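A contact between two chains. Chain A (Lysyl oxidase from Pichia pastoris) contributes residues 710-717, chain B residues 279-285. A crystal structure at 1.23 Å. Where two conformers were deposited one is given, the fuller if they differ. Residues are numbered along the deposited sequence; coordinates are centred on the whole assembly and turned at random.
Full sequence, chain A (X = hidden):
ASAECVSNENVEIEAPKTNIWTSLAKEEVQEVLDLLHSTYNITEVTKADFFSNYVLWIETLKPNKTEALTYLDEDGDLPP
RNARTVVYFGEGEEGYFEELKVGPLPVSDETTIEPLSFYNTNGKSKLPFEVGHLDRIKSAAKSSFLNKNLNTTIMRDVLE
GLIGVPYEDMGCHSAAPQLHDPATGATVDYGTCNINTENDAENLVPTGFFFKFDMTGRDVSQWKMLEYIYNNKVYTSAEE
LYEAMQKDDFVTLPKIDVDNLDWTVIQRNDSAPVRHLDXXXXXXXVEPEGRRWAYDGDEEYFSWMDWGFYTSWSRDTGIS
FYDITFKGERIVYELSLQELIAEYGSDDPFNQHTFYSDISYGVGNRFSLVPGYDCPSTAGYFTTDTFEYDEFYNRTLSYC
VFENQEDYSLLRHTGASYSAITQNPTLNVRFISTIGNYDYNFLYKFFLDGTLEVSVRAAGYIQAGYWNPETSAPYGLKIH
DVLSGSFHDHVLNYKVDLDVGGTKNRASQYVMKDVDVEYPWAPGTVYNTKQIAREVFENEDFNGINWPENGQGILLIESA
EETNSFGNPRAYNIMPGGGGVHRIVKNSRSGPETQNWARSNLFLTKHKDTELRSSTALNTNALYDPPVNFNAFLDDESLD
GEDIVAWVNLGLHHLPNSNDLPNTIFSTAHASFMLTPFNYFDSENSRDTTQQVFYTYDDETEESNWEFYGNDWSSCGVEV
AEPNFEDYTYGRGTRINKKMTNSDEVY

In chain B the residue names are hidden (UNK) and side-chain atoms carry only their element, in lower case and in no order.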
# COMPACT_ATOMS: atom_id res chain seq x y z
N GLY A 710 20.19 -9.75 -23.65
CA GLY A 710 19.75 -11.01 -24.23
C GLY A 710 18.26 -11.17 -24.42
O GLY A 710 17.78 -12.21 -24.89
N ASN A 711 17.51 -10.16 -24.02
CA ASN A 711 16.08 -10.13 -24.22
C ASN A 711 15.72 -9.48 -25.56
O ASN A 711 15.96 -8.30 -25.77
CB ASN A 711 15.42 -9.38 -23.09
CG ASN A 711 15.63 -10.06 -21.75
OD1 ASN A 711 14.92 -11.01 -21.42
ND2 ASN A 711 16.57 -9.56 -20.95
N ASP A 712 15.13 -10.27 -26.44
CA ASP A 712 14.78 -9.82 -27.78
C ASP A 712 13.35 -9.29 -27.78
O ASP A 712 12.41 -10.07 -27.72
CB ASP A 712 14.92 -10.99 -28.76
CG ASP A 712 14.74 -10.58 -30.20
OD1 ASP A 712 14.40 -9.41 -30.45
OD2 ASP A 712 14.95 -11.35 -31.15
N TRP A 713 13.20 -7.97 -27.85
CA TRP A 713 11.86 -7.34 -27.84
C TRP A 713 11.18 -7.29 -29.22
O TRP A 713 10.08 -6.76 -29.34
CB TRP A 713 11.94 -5.93 -27.26
CG TRP A 713 12.15 -5.90 -25.77
CD1 TRP A 713 13.30 -6.17 -25.09
CD2 TRP A 713 11.17 -5.58 -24.78
NE1 TRP A 713 13.10 -6.02 -23.74
CE2 TRP A 713 11.80 -5.65 -23.52
CE3 TRP A 713 9.82 -5.23 -24.83
CZ2 TRP A 713 11.11 -5.39 -22.32
CZ3 TRP A 713 9.14 -4.96 -23.64
CH2 TRP A 713 9.79 -5.04 -22.42
N SER A 714 11.83 -7.83 -30.25
CA SER A 714 11.22 -7.93 -31.59
C SER A 714 9.82 -8.56 -31.53
O SER A 714 9.54 -9.44 -30.71
CB SER A 714 12.09 -8.76 -32.54
OG SER A 714 13.41 -8.24 -32.63
N SER A 715 8.94 -8.09 -32.40
CA SER A 715 7.58 -8.59 -32.47
C SER A 715 7.61 -10.08 -32.71
O SER A 715 8.40 -10.58 -33.49
CB SER A 715 6.81 -7.89 -33.59
OG SER A 715 6.68 -6.51 -33.29
N CYS A 716 6.76 -10.81 -31.99
CA CYS A 716 6.67 -12.25 -32.18
C CYS A 716 5.25 -12.74 -31.80
O CYS A 716 4.53 -12.05 -31.11
CB CYS A 716 7.77 -12.95 -31.35
SG CYS A 716 7.67 -12.78 -29.57
N GLY A 717 4.85 -13.88 -32.36
CA GLY A 717 3.51 -14.41 -32.19
C GLY A 717 3.44 -15.43 -31.06
O GLY A 717 4.32 -16.28 -30.90
N UNK B 279 17.29 -16.28 -18.54
CA UNK B 279 17.48 -16.31 -19.98
C UNK B 279 16.13 -16.49 -20.73
O UNK B 279 16.12 -16.74 -21.95
c UNK B 279 18.16 -18.78 -19.97
c UNK B 279 18.52 -17.36 -20.39
o UNK B 279 17.25 -18.96 -19.12
o UNK B 279 18.81 -19.76 -20.42
N UNK B 280 15.03 -16.34 -19.99
CA UNK B 280 13.69 -16.25 -20.56
C UNK B 280 13.19 -14.84 -20.27
O UNK B 280 13.36 -14.31 -19.17
c UNK B 280 12.14 -22.21 -19.46
n UNK B 280 12.74 -23.37 -19.74
c UNK B 280 12.74 -17.28 -19.93
n UNK B 280 12.80 -21.08 -19.63
c UNK B 280 12.27 -19.74 -19.39
n UNK B 280 10.87 -22.20 -19.09
c UNK B 280 13.16 -18.72 -20.10
N UNK B 281 12.49 -14.26 -21.23
CA UNK B 281 11.89 -12.93 -21.09
C UNK B 281 10.84 -12.93 -20.02
O UNK B 281 10.02 -13.84 -19.96
c UNK B 281 11.06 -11.70 -24.73
c UNK B 281 11.35 -12.43 -26.02
c UNK B 281 11.16 -12.55 -22.38
c UNK B 281 11.98 -12.14 -23.56
n UNK B 281 10.38 -12.19 -27.15
N UNK B 282 10.78 -11.88 -19.21
CA UNK B 282 9.76 -11.81 -18.20
C UNK B 282 8.37 -11.53 -18.79
O UNK B 282 8.23 -11.18 -19.97
c UNK B 282 10.17 -10.75 -17.16
o UNK B 282 10.26 -9.42 -17.70
N UNK B 283 7.31 -11.62 -17.96
CA UNK B 283 5.96 -11.53 -18.55
C UNK B 283 5.60 -10.17 -19.12
O UNK B 283 6.17 -9.14 -18.71
c UNK B 283 5.92 -12.73 -16.47
c UNK B 283 7.27 -12.06 -16.57
c UNK B 283 5.04 -11.95 -17.40
N UNK B 284 4.64 -10.19 -20.03
CA UNK B 284 4.18 -9.01 -20.76
C UNK B 284 2.66 -8.93 -20.60
O UNK B 284 1.96 -9.92 -20.77
n UNK B 284 4.98 -6.18 -25.99
c UNK B 284 4.50 -9.18 -22.29
c UNK B 284 5.95 -8.88 -22.66
n UNK B 284 6.92 -7.31 -25.56
c UNK B 284 6.30 -7.39 -22.77
c UNK B 284 5.79 -6.77 -25.13
n UNK B 284 5.51 -6.77 -23.84
N UNK B 285 2.16 -7.74 -20.37
CA UNK B 285 0.77 -7.39 -20.52
C UNK B 285 0.43 -7.18 -22.02
O UNK B 285 1.14 -6.52 -22.75
c UNK B 285 -0.87 -5.73 -19.41
c UNK B 285 -0.83 -4.30 -18.85
c UNK B 285 -1.42 -6.75 -18.41
c UNK B 285 0.53 -6.10 -19.76
O HOH W 1 7.77 -8.13 -28.22

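Position 279 has four side-chain atoms, two carbons and two oxygens. The second carbon carries both oxygens, so this is a short carboxylate. Its CA-to-CB bond points away from residues 710-717 of chain A, and it makes no contact with them. The residue is Asp279(B).

Position 280 has seven side-chain atoms. Three carbons lead to a nitrogen, then to a carbon bearing two more nitrogens. This is a guanidinium, and it is hydrogen-bonded elsewhere in the structure. The CA-to-CB bond points away from the chain A stretch. The backbone O lies 4.3 Å from OD1 of Asn711(A). The residue is Arg280(B).

Position 281 has four carbons in an unbranched row ending in one nitrogen. Its CA is 3.6 Å from OD1 of Asn711(A). The terminal nitrogen reaches the backbone O of Asp712(A) at 3.0 Å and SG of Cys716(A) at 3.7 Å. An unbranched chain with a terminal amine is lysine, Lys281(B). The bond from NZ to O of Asp712(A) is a weak hydrogen bond. CA-to-CB points sideways, but the end of the chain comes nearer to the chain A stretch.

Position 282 has one carbon and one oxygen. The hydroxyl is hydrogen-bonded elsewhere in the structure and does not touch residues 710-717. The residue is Ser282(B), with chi1 in p.

Position 283 has three carbons that close a ring onto the backbone nitrogen. That ring identifies Pro283(B), which is out of reach of this stretch of chain A.

Position 284 again has three carbons, a nitrogen, and a carbon bearing two nitrogens. CA-to-CB points toward the chain A stretch. One terminal nitrogen lies 3.6 Å from CE3 of Trp713(A). The residue is Arg284(B), and that nitrogen is NH1. Its first three chi angles are all m, so the chain is folded rather than extended.

Position 285 has four carbons, forked at the second. It is out of reach of residues 710-717. The residue is Leu285(B), with chi1 in t and chi2 in p.

The contact is small, burying 295 Å² in total. Lys281(B) has the largest share, running past Asn711(A) to the Asp712(A) carbonyl. The carboxylate of Asp712(A) instead holds its own loop: OD1 accepts from N of Ser714(A) at 3.0 Å and from OG of Ser714(A) at 2.7 Å. Arg284(B) adds a second point of contact beside the indole of Trp713(A). Water 1 links the same two residues. It accepts from NH1 of Arg284(B) at 2.9 Å and lies 2.9 Å from O of Trp713(A).

Chain B (279-285) DRKSPRL
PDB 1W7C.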